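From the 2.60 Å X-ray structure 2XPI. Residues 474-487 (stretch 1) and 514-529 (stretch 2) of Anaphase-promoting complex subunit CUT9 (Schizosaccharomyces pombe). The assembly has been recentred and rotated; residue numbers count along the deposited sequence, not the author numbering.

Stretch 1 (474-487) DPLLLNELGVVAFN
Stretch 2 514-529: PWAATWANLGHAYRKL

A helix that begins at Pro475 and one that spans 516-528, both in one chain, run in nearly the same direction, their axes inclined by 31° and 10.9 Å apart at closest approach. The register is set by four CA pairs: Leu476 CA to Trp515 CA is 8.9 Å, Asn479 CA to Thr518 CA is 6.4 Å, Val483 CA to Asn521 CA is 7.6 Å, and Phe486 CA to Ala525 CA is 6.8 Å. Steps of three and four residues on the first helix thus meet similar steps on the second, the ordinary spacing of one helical stripe against another. The contact is modest, 404 Å² summed over both sides, and an aromatic ring marks each end of it.

At the start, Asp474 (phi/psi -120/120, chi1 t) caps the first helix, its OD1 accepting from Leu476 N at 2.9 Å. Pro475, with no amide hydrogen to satisfy, suits the first turn; its ring is C-gamma exo and its CA-to-CB bond points toward the partner. Trp515, the N-cap residue of the second helix, has a CA-to-CB bond that leaves sideways, but chi1 m (-57°) and chi2 106° carry the indole across to this turn. Its CH2 lies 3.3 Å from Pro475 CB, 3.4 Å from Leu476 N and 4.1 Å from Leu476 CB. The flat ring fills the wide gap between the helix starts, with Leu476 N and Asn479 CB at its edge.

Where the backbones draw closest, the side chains become small and polar. The CA-to-CB bond of Asn479 (chi1 t) points toward the second helix, and the side chain reaches Thr518 (chi1 m) and Asn521 (chi1 m, chi2 -9°); all three residues are buried. Beside them, Val483 (chi1 t) sets its CG2 3.7 Å from Asn521 ND2, its CA-to-CB bond leaving sideways, so that a short branched side chain meets the amide. One turn along from Asn479, Gly482 leaves the helix surface bare.

Phe486 closes the far end and has the largest area covered by the other stretch, 86 Å². With chi1 t and chi2 -81° its ring is the bump, and the hollow is lined by His524, Ala525 and Lys528. Phe486 CE2 stands 3.5 Å from His524 O, which meets the ring edge, and 3.6 Å from Lys528 CG. Ala525 is small where the backbones are near, its CB 4.4 Å from Phe486 CD2, while partly exposed Lys528 (chi1 m, chi2 m) lays its CG against the ring. The rule is large rings at the ends, compact side chains between.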

ATOM      1  N   ASP A 474      26.373  28.217  25.836  1.00 53.63           N
ATOM      2  CA  ASP A 474      26.708  26.812  25.736  1.00 48.53           C
ATOM      3  C   ASP A 474      28.182  26.642  26.126  1.00 48.18           C
ATOM      4  O   ASP A 474      29.067  27.221  25.494  1.00 47.86           O
ATOM      5  CB  ASP A 474      26.443  26.350  24.305  1.00 46.79           C
ATOM      6  CG  ASP A 474      26.980  24.950  24.009  1.00 47.25           C
ATOM      7  OD1 ASP A 474      27.650  24.317  24.866  1.00 47.42           O
ATOM      8  OD2 ASP A 474      26.728  24.478  22.881  1.00 46.87           O
ATOM      9  N   PRO A 475      28.449  25.848  27.174  1.00 47.19           N
ATOM     10  CA  PRO A 475      29.782  25.692  27.777  1.00 46.12           C
ATOM     11  C   PRO A 475      30.832  25.278  26.755  1.00 46.38           C
ATOM     12  O   PRO A 475      31.995  25.646  26.892  1.00 46.15           O
ATOM     13  CB  PRO A 475      29.597  24.535  28.764  1.00 46.51           C
ATOM     14  CG  PRO A 475      28.142  24.358  28.932  1.00 47.60           C
ATOM     15  CD  PRO A 475      27.475  24.880  27.703  1.00 46.92           C
ATOM     16  N   LEU A 476      30.415  24.500  25.754  1.00 46.93           N
ATOM     17  CA  LEU A 476      31.305  23.916  24.748  1.00 44.24           C
ATOM     18  C   LEU A 476      31.858  24.995  23.829  1.00 45.58           C
ATOM     19  O   LEU A 476      32.980  24.899  23.336  1.00 48.93           O
ATOM     20  CB  LEU A 476      30.516  22.923  23.906  1.00 43.36           C
ATOM     21  CG  LEU A 476      31.239  21.745  23.252  1.00 45.00           C
ATOM     22  CD1 LEU A 476      30.499  21.311  21.959  1.00 33.67           C
ATOM     23  CD2 LEU A 476      32.711  22.055  22.976  1.00 45.11           C
ATOM     24  N   LEU A 477      31.047  26.015  23.598  1.00 42.88           N
ATOM     25  CA  LEU A 477      31.387  27.104  22.716  1.00 44.47           C
ATOM     26  C   LEU A 477      32.367  28.030  23.397  1.00 49.23           C
ATOM     27  O   LEU A 477      33.288  28.539  22.760  1.00 50.70           O
ATOM     28  CB  LEU A 477      30.121  27.881  22.378  1.00 46.17           C
ATOM     29  CG  LEU A 477      30.279  29.208  21.648  1.00 47.54           C
ATOM     30  CD1 LEU A 477      30.823  29.000  20.252  1.00 45.15           C
ATOM     31  CD2 LEU A 477      28.935  29.883  21.598  1.00 50.61           C
ATOM     32  N   LEU A 478      32.162  28.263  24.695  1.00 51.27           N
ATOM     33  CA  LEU A 478      33.069  29.114  25.466  1.00 50.06           C
ATOM     34  C   LEU A 478      34.416  28.433  25.611  1.00 46.59           C
ATOM     35  O   LEU A 478      35.458  29.071  25.556  1.00 46.83           O
ATOM     36  CB  LEU A 478      32.479  29.461  26.833  1.00 50.90           C
ATOM     37  CG  LEU A 478      31.201  30.306  26.779  1.00 51.49           C
ATOM     38  CD1 LEU A 478      30.595  30.445  28.159  1.00 51.35           C
ATOM     39  CD2 LEU A 478      31.467  31.674  26.168  1.00 51.95           C
ATOM     40  N   ASN A 479      34.399  27.123  25.784  1.00 44.68           N
ATOM     41  CA  ASN A 479      35.646  26.389  25.745  1.00 45.30           C
ATOM     42  C   ASN A 479      36.369  26.590  24.416  1.00 45.60           C
ATOM     43  O   ASN A 479      37.543  26.890  24.392  1.00 46.06           O
ATOM     44  CB  ASN A 479      35.448  24.898  26.026  1.00 44.41           C
ATOM     45  CG  ASN A 479      36.755  24.132  25.968  1.00 45.81           C
ATOM     46  OD1 ASN A 479      37.184  23.697  24.904  1.00 48.24           O
ATOM     47  ND2 ASN A 479      37.412  24.003  27.102  1.00 45.50           N
ATOM     48  N   GLU A 480      35.660  26.439  23.305  1.00 46.69           N
ATOM     49  CA  GLU A 480      36.290  26.575  21.995  1.00 46.13           C
ATOM     50  C   GLU A 480      36.800  27.997  21.720  1.00 45.28           C
ATOM     51  O   GLU A 480      37.862  28.179  21.137  1.00 46.99           O
ATOM     52  CB  GLU A 480      35.350  26.097  20.887  1.00 46.81           C
ATOM     53  CG  GLU A 480      34.831  24.689  21.092  1.00 50.20           C
ATOM     54  CD  GLU A 480      35.943  23.655  21.247  1.00 55.68           C
ATOM     55  OE1 GLU A 480      36.904  23.695  20.451  1.00 57.39           O
ATOM     56  OE2 GLU A 480      35.860  22.796  22.162  1.00 56.99           O
ATOM     57  N   LEU A 481      36.048  29.007  22.125  1.00 43.92           N
ATOM     58  CA  LEU A 481      36.525  30.375  21.999  1.00 45.82           C
ATOM     59  C   LEU A 481      37.788  30.580  22.844  1.00 48.10           C
ATOM     60  O   LEU A 481      38.649  31.400  22.509  1.00 47.51           O
ATOM     61  CB  LEU A 481      35.447  31.350  22.452  1.00 46.05           C
ATOM     62  CG  LEU A 481      34.361  31.649  21.434  1.00 45.82           C
ATOM     63  CD1 LEU A 481      33.144  32.252  22.130  1.00 46.30           C
ATOM     64  CD2 LEU A 481      34.924  32.571  20.357  1.00 45.54           C
ATOM     65  N   GLY A 482      37.890  29.820  23.934  1.00 49.09           N
ATOM     66  CA  GLY A 482      39.007  29.932  24.852  1.00 51.20           C
ATOM     67  C   GLY A 482      40.262  29.278  24.315  1.00 51.23           C
ATOM     68  O   GLY A 482      41.358  29.780  24.515  1.00 53.32           O
ATOM     69  N   VAL A 483      40.100  28.154  23.629  1.00 48.97           N
ATOM     70  CA  VAL A 483      41.218  27.484  22.984  1.00 50.27           C
ATOM     71  C   VAL A 483      41.788  28.335  21.843  1.00 55.96           C
ATOM     72  O   VAL A 483      42.939  28.180  21.440  1.00 58.40           O
ATOM     73  CB  VAL A 483      40.802  26.108  22.447  1.00 44.82           C
ATOM     74  CG1 VAL A 483      41.898  25.523  21.572  1.00 43.94           C
ATOM     75  CG2 VAL A 483      40.501  25.181  23.606  1.00 43.62           C
ATOM     76  N   VAL A 484      40.972  29.251  21.344  1.00 57.05           N
ATOM     77  CA  VAL A 484      41.361  30.107  20.241  1.00 58.72           C
ATOM     78  C   VAL A 484      42.119  31.303  20.789  1.00 60.00           C
ATOM     79  O   VAL A 484      43.162  31.669  20.269  1.00 64.68           O
ATOM     80  CB  VAL A 484      40.111  30.524  19.393  1.00 58.56           C
ATOM     81  CG1 VAL A 484      40.247  31.912  18.810  1.00 58.10           C
ATOM     82  CG2 VAL A 484      39.857  29.502  18.309  1.00 57.73           C
ATOM     83  N   ALA A 485      41.613  31.900  21.857  1.00 57.14           N
ATOM     84  CA  ALA A 485      42.318  33.009  22.480  1.00 56.41           C
ATOM     85  C   ALA A 485      43.669  32.535  22.989  1.00 57.15           C
ATOM     86  O   ALA A 485      44.633  33.262  22.953  1.00 61.12           O
ATOM     87  CB  ALA A 485      41.505  33.580  23.608  1.00 57.16           C
ATOM     88  N   PHE A 486      43.728  31.301  23.468  1.00 55.52           N
ATOM     89  CA  PHE A 486      44.967  30.717  23.944  1.00 54.98           C
ATOM     90  C   PHE A 486      45.913  30.439  22.777  1.00 58.84           C
ATOM     91  O   PHE A 486      47.126  30.505  22.929  1.00 62.38           O
ATOM     92  CB  PHE A 486      44.669  29.435  24.735  1.00 51.24           C
ATOM     93  CG  PHE A 486      45.894  28.679  25.180  1.00 50.50           C
ATOM     94  CD1 PHE A 486      46.560  27.830  24.308  1.00 49.74           C
ATOM     95  CD2 PHE A 486      46.365  28.793  26.472  1.00 53.24           C
ATOM     96  CE1 PHE A 486      47.695  27.123  24.713  1.00 50.22           C
ATOM     97  CE2 PHE A 486      47.498  28.085  26.891  1.00 54.32           C
ATOM     98  CZ  PHE A 486      48.157  27.248  26.002  1.00 52.68           C
ATOM     99  N   ASN A 487      45.364  30.135  21.610  1.00 60.36           N
ATOM    100  CA  ASN A 487      46.190  29.858  20.441  1.00 63.87           C
ATOM    101  C   ASN A 487      46.776  31.114  19.806  1.00 67.69           C
ATOM    102  O   ASN A 487      47.925  31.107  19.371  1.00 70.64           O
ATOM    103  CB  ASN A 487      45.447  28.988  19.433  1.00 63.79           C
ATOM    104  CG  ASN A 487      45.487  27.534  19.816  1.00 65.26           C
ATOM    105  OD1 ASN A 487      46.491  27.053  20.337  1.00 65.86           O
ATOM    106  ND2 ASN A 487      44.393  26.827  19.586  1.00 66.72           N
ATOM    107  N   PRO A 514      33.579  14.967  30.660  1.00 53.29           N
ATOM    108  CA  PRO A 514      34.258  15.604  29.515  1.00 49.92           C
ATOM    109  C   PRO A 514      34.901  16.957  29.839  1.00 48.22           C
ATOM    110  O   PRO A 514      35.867  17.345  29.184  1.00 48.42           O
ATOM    111  CB  PRO A 514      33.133  15.796  28.489  1.00 47.10           C
ATOM    112  CG  PRO A 514      32.040  14.890  28.934  1.00 48.90           C
ATOM    113  CD  PRO A 514      32.139  14.774  30.416  1.00 51.46           C
ATOM    114  N   TRP A 515      34.364  17.659  30.832  1.00 47.81           N
ATOM    115  CA  TRP A 515      34.865  18.980  31.225  1.00 45.57           C
ATOM    116  C   TRP A 515      36.192  18.982  31.970  1.00 45.63           C
ATOM    117  O   TRP A 515      36.642  20.016  32.428  1.00 48.46           O
ATOM    118  CB  TRP A 515      33.800  19.737  32.011  1.00 45.17           C
ATOM    119  CG  TRP A 515      32.566  19.843  31.194  1.00 47.24           C
ATOM    120  CD1 TRP A 515      31.412  19.148  31.364  1.00 47.87           C
ATOM    121  CD2 TRP A 515      32.380  20.656  30.024  1.00 47.06           C
ATOM    122  NE1 TRP A 515      30.504  19.495  30.392  1.00 48.04           N
ATOM    123  CE2 TRP A 515      31.075  20.412  29.550  1.00 46.71           C
ATOM    124  CE3 TRP A 515      33.183  21.577  29.342  1.00 46.42           C
ATOM    125  CZ2 TRP A 515      30.550  21.059  28.423  1.00 45.12           C
ATOM    126  CZ3 TRP A 515      32.658  22.216  28.208  1.00 45.69           C
ATOM    127  CH2 TRP A 515      31.356  21.950  27.767  1.00 44.95           C
ATOM    128  N   ALA A 516      36.834  17.831  32.075  1.00 44.25           N
ATOM    129  CA  ALA A 516      38.175  17.798  32.620  1.00 43.76           C
ATOM    130  C   ALA A 516      39.104  18.562  31.676  1.00 45.93           C
ATOM    131  O   ALA A 516      40.105  19.143  32.100  1.00 49.17           O
ATOM    132  CB  ALA A 516      38.637  16.368  32.798  1.00 41.70           C
ATOM    133  N   ALA A 517      38.762  18.574  30.391  1.00 44.80           N
ATOM    134  CA  ALA A 517      39.601  19.229  29.403  1.00 44.84           C
ATOM    135  C   ALA A 517      39.557  20.745  29.577  1.00 45.81           C
ATOM    136  O   ALA A 517      40.564  21.432  29.390  1.00 48.00           O
ATOM    137  CB  ALA A 517      39.183  18.838  28.013  1.00 44.46           C
ATOM    138  N   THR A 518      38.392  21.267  29.946  1.00 44.11           N
ATOM    139  CA  THR A 518      38.266  22.695  30.226  1.00 44.82           C
ATOM    140  C   THR A 518      39.078  23.109  31.461  1.00 46.00           C
ATOM    141  O   THR A 518      39.790  24.109  31.428  1.00 47.20           O
ATOM    142  CB  THR A 518      36.791  23.114  30.363  1.00 44.53           C
ATOM    143  OG1 THR A 518      36.136  22.864  29.124  1.00 43.69           O
ATOM    144  CG2 THR A 518      36.658  24.584  30.683  1.00 44.49           C
ATOM    145  N   TRP A 519      38.982  22.327  32.534  1.00 44.99           N
ATOM    146  CA  TRP A 519      39.757  22.578  33.743  1.00 44.31           C
ATOM    147  C   TRP A 519      41.242  22.588  33.426  1.00 44.66           C
ATOM    148  O   TRP A 519      41.959  23.517  33.782  1.00 44.33           O
ATOM    149  CB  TRP A 519      39.473  21.506  34.786  1.00 43.90           C
ATOM    150  CG  TRP A 519      38.269  21.780  35.609  1.00 44.40           C
ATOM    151  CD1 TRP A 519      37.082  21.108  35.574  1.00 44.13           C
ATOM    152  CD2 TRP A 519      38.119  22.818  36.588  1.00 45.43           C
ATOM    153  NE1 TRP A 519      36.206  21.656  36.482  1.00 45.71           N
ATOM    154  CE2 TRP A 519      36.821  22.702  37.122  1.00 45.19           C
ATOM    155  CE3 TRP A 519      38.962  23.826  37.074  1.00 46.91           C
ATOM    156  CZ2 TRP A 519      36.338  23.564  38.114  1.00 44.68           C
ATOM    157  CZ3 TRP A 519      38.482  24.680  38.071  1.00 46.87           C
ATOM    158  CH2 TRP A 519      37.179  24.541  38.573  1.00 45.96           C
ATOM    159  N   ALA A 520      41.704  21.544  32.747  1.00 44.09           N
ATOM    160  CA  ALA A 520      43.100  21.492  32.350  1.00 41.70           C
ATOM    161  C   ALA A 520      43.383  22.663  31.423  1.00 45.06           C
ATOM    162  O   ALA A 520      44.425  23.288  31.547  1.00 47.92           O
ATOM    163  CB  ALA A 520      43.433  20.179  31.692  1.00 37.17           C
ATOM    164  N   ASN A 521      42.457  22.988  30.521  1.00 43.80           N
ATOM    165  CA  ASN A 521      42.634  24.178  29.689  1.00 46.75           C
ATOM    166  C   ASN A 521      42.898  25.432  30.526  1.00 46.19           C
ATOM    167  O   ASN A 521      43.836  26.181  30.272  1.00 48.65           O
ATOM    168  CB  ASN A 521      41.430  24.422  28.765  1.00 49.65           C
ATOM    169  CG  ASN A 521      41.353  23.428  27.618  1.00 52.12           C
ATOM    170  OD1 ASN A 521      42.280  22.650  27.386  1.00 55.57           O
ATOM    171  ND2 ASN A 521      40.242  23.452  26.889  1.00 50.78           N
ATOM    172  N   LEU A 522      42.058  25.667  31.517  1.00 43.62           N
ATOM    173  CA  LEU A 522      42.219  26.815  32.388  1.00 45.07           C
ATOM    174  C   LEU A 522      43.585  26.744  33.062  1.00 50.53           C
ATOM    175  O   LEU A 522      44.266  27.755  33.215  1.00 52.68           O
ATOM    176  CB  LEU A 522      41.120  26.801  33.436  1.00 44.32           C
ATOM    177  CG  LEU A 522      41.087  27.918  34.458  1.00 47.24           C
ATOM    178  CD1 LEU A 522      40.677  29.220  33.800  1.00 48.39           C
ATOM    179  CD2 LEU A 522      40.114  27.522  35.567  1.00 46.10           C
ATOM    180  N   GLY A 523      43.990  25.537  33.455  1.00 50.57           N
ATOM    181  CA  GLY A 523      45.317  25.321  34.005  1.00 51.29           C
ATOM    182  C   GLY A 523      46.461  25.677  33.068  1.00 52.16           C
ATOM    183  O   GLY A 523      47.503  26.146  33.516  1.00 53.50           O
ATOM    184  N   HIS A 524      46.275  25.443  31.767  1.00 52.38           N
ATOM    185  CA  HIS A 524      47.286  25.765  30.753  1.00 51.84           C
ATOM    186  C   HIS A 524      47.372  27.268  30.497  1.00 52.75           C
ATOM    187  O   HIS A 524      48.443  27.797  30.234  1.00 54.99           O
ATOM    188  CB  HIS A 524      47.004  25.034  29.438  1.00 50.21           C
ATOM    189  CG  HIS A 524      47.547  23.642  29.390  1.00 50.99           C
ATOM    190  ND1 HIS A 524      46.739  22.527  29.359  1.00 50.04           N
ATOM    191  CD2 HIS A 524      48.818  23.181  29.377  1.00 54.34           C
ATOM    192  CE1 HIS A 524      47.485  21.440  29.325  1.00 50.54           C
ATOM    193  NE2 HIS A 524      48.754  21.810  29.330  1.00 53.83           N
ATOM    194  N   ALA A 525      46.238  27.955  30.561  1.00 50.36           N
ATOM    195  CA  ALA A 525      46.241  29.404  30.468  1.00 48.73           C
ATOM    196  C   ALA A 525      47.024  29.990  31.638  1.00 50.86           C
ATOM    197  O   ALA A 525      47.762  30.946  31.481  1.00 53.70           O
ATOM    198  CB  ALA A 525      44.818  29.942  30.453  1.00 47.51           C
ATOM    199  N   TYR A 526      46.872  29.393  32.811  1.00 52.26           N
ATOM    200  CA  TYR A 526      47.511  29.883  34.026  1.00 53.45           C
ATOM    201  C   TYR A 526      49.024  29.701  34.032  1.00 58.00           C
ATOM    202  O   TYR A 526      49.741  30.576  34.511  1.00 62.32           O
ATOM    203  CB  TYR A 526      46.929  29.192  35.258  1.00 52.38           C
ATOM    204  CG  TYR A 526      45.590  29.708  35.762  1.00 50.86           C
ATOM    205  CD1 TYR A 526      44.695  28.843  36.388  1.00 49.65           C
ATOM    206  CD2 TYR A 526      45.234  31.051  35.648  1.00 50.54           C
ATOM    207  CE1 TYR A 526      43.483  29.284  36.875  1.00 49.68           C
ATOM    208  CE2 TYR A 526      44.011  31.512  36.145  1.00 50.60           C
ATOM    209  CZ  TYR A 526      43.138  30.611  36.754  1.00 51.69           C
ATOM    210  OH  TYR A 526      41.906  31.019  37.245  1.00 53.52           O
ATOM    211  N   ARG A 527      49.530  28.572  33.541  1.00 57.80           N
ATOM    212  CA  ARG A 527      50.984  28.421  33.514  1.00 62.19           C
ATOM    213  C   ARG A 527      51.598  29.393  32.522  1.00 63.80           C
ATOM    214  O   ARG A 527      52.739  29.818  32.685  1.00 64.91           O
ATOM    215  CB  ARG A 527      51.425  26.994  33.205  1.00 65.06           C
ATOM    216  CG  ARG A 527      50.690  26.364  32.068  1.00 69.36           C
ATOM    217  CD  ARG A 527      51.279  25.005  31.746  1.00 74.19           C
ATOM    218  NE  ARG A 527      52.403  25.127  30.829  1.00 78.54           N
ATOM    219  CZ  ARG A 527      52.277  25.182  29.506  1.00 78.84           C
ATOM    220  NH1 ARG A 527      51.071  25.126  28.943  1.00 75.70           N
ATOM    221  NH2 ARG A 527      53.362  25.302  28.746  1.00 80.50           N
ATOM    222  N   LYS A 528      50.835  29.741  31.491  1.00 64.09           N
ATOM    223  CA  LYS A 528      51.282  30.718  30.507  1.00 64.14           C
ATOM    224  C   LYS A 528      51.462  32.075  31.160  1.00 63.52           C
ATOM    225  O   LYS A 528      52.427  32.768  30.887  1.00 65.22           O
ATOM    226  CB  LYS A 528      50.276  30.834  29.375  1.00 65.01           C
ATOM    227  CG  LYS A 528      50.331  29.692  28.390  1.00 66.73           C
ATOM    228  CD  LYS A 528      51.507  29.838  27.443  1.00 69.84           C
ATOM    229  CE  LYS A 528      52.175  28.505  27.290  1.00 71.63           C
ATOM    230  NZ  LYS A 528      52.338  27.914  28.661  1.00 71.40           N
ATOM    231  N   LEU A 529      50.520  32.454  32.016  1.00 61.15           N
ATOM    232  CA  LEU A 529      50.645  33.683  32.773  1.00 61.85           C
ATOM    233  C   LEU A 529      51.524  33.471  33.994  1.00 66.03           C
ATOM    234  O   LEU A 529      51.582  34.324  34.872  1.00 68.03           O
ATOM    235  CB  LEU A 529      49.280  34.188  33.214  1.00 60.84           C
ATOM    236  CG  LEU A 529      48.400  34.793  32.133  1.00 61.86           C
ATOM    237  CD1 LEU A 529      47.130  35.334  32.754  1.00 62.75           C
ATOM    238  CD2 LEU A 529      49.152  35.890  31.418  1.00 63.92           C
TER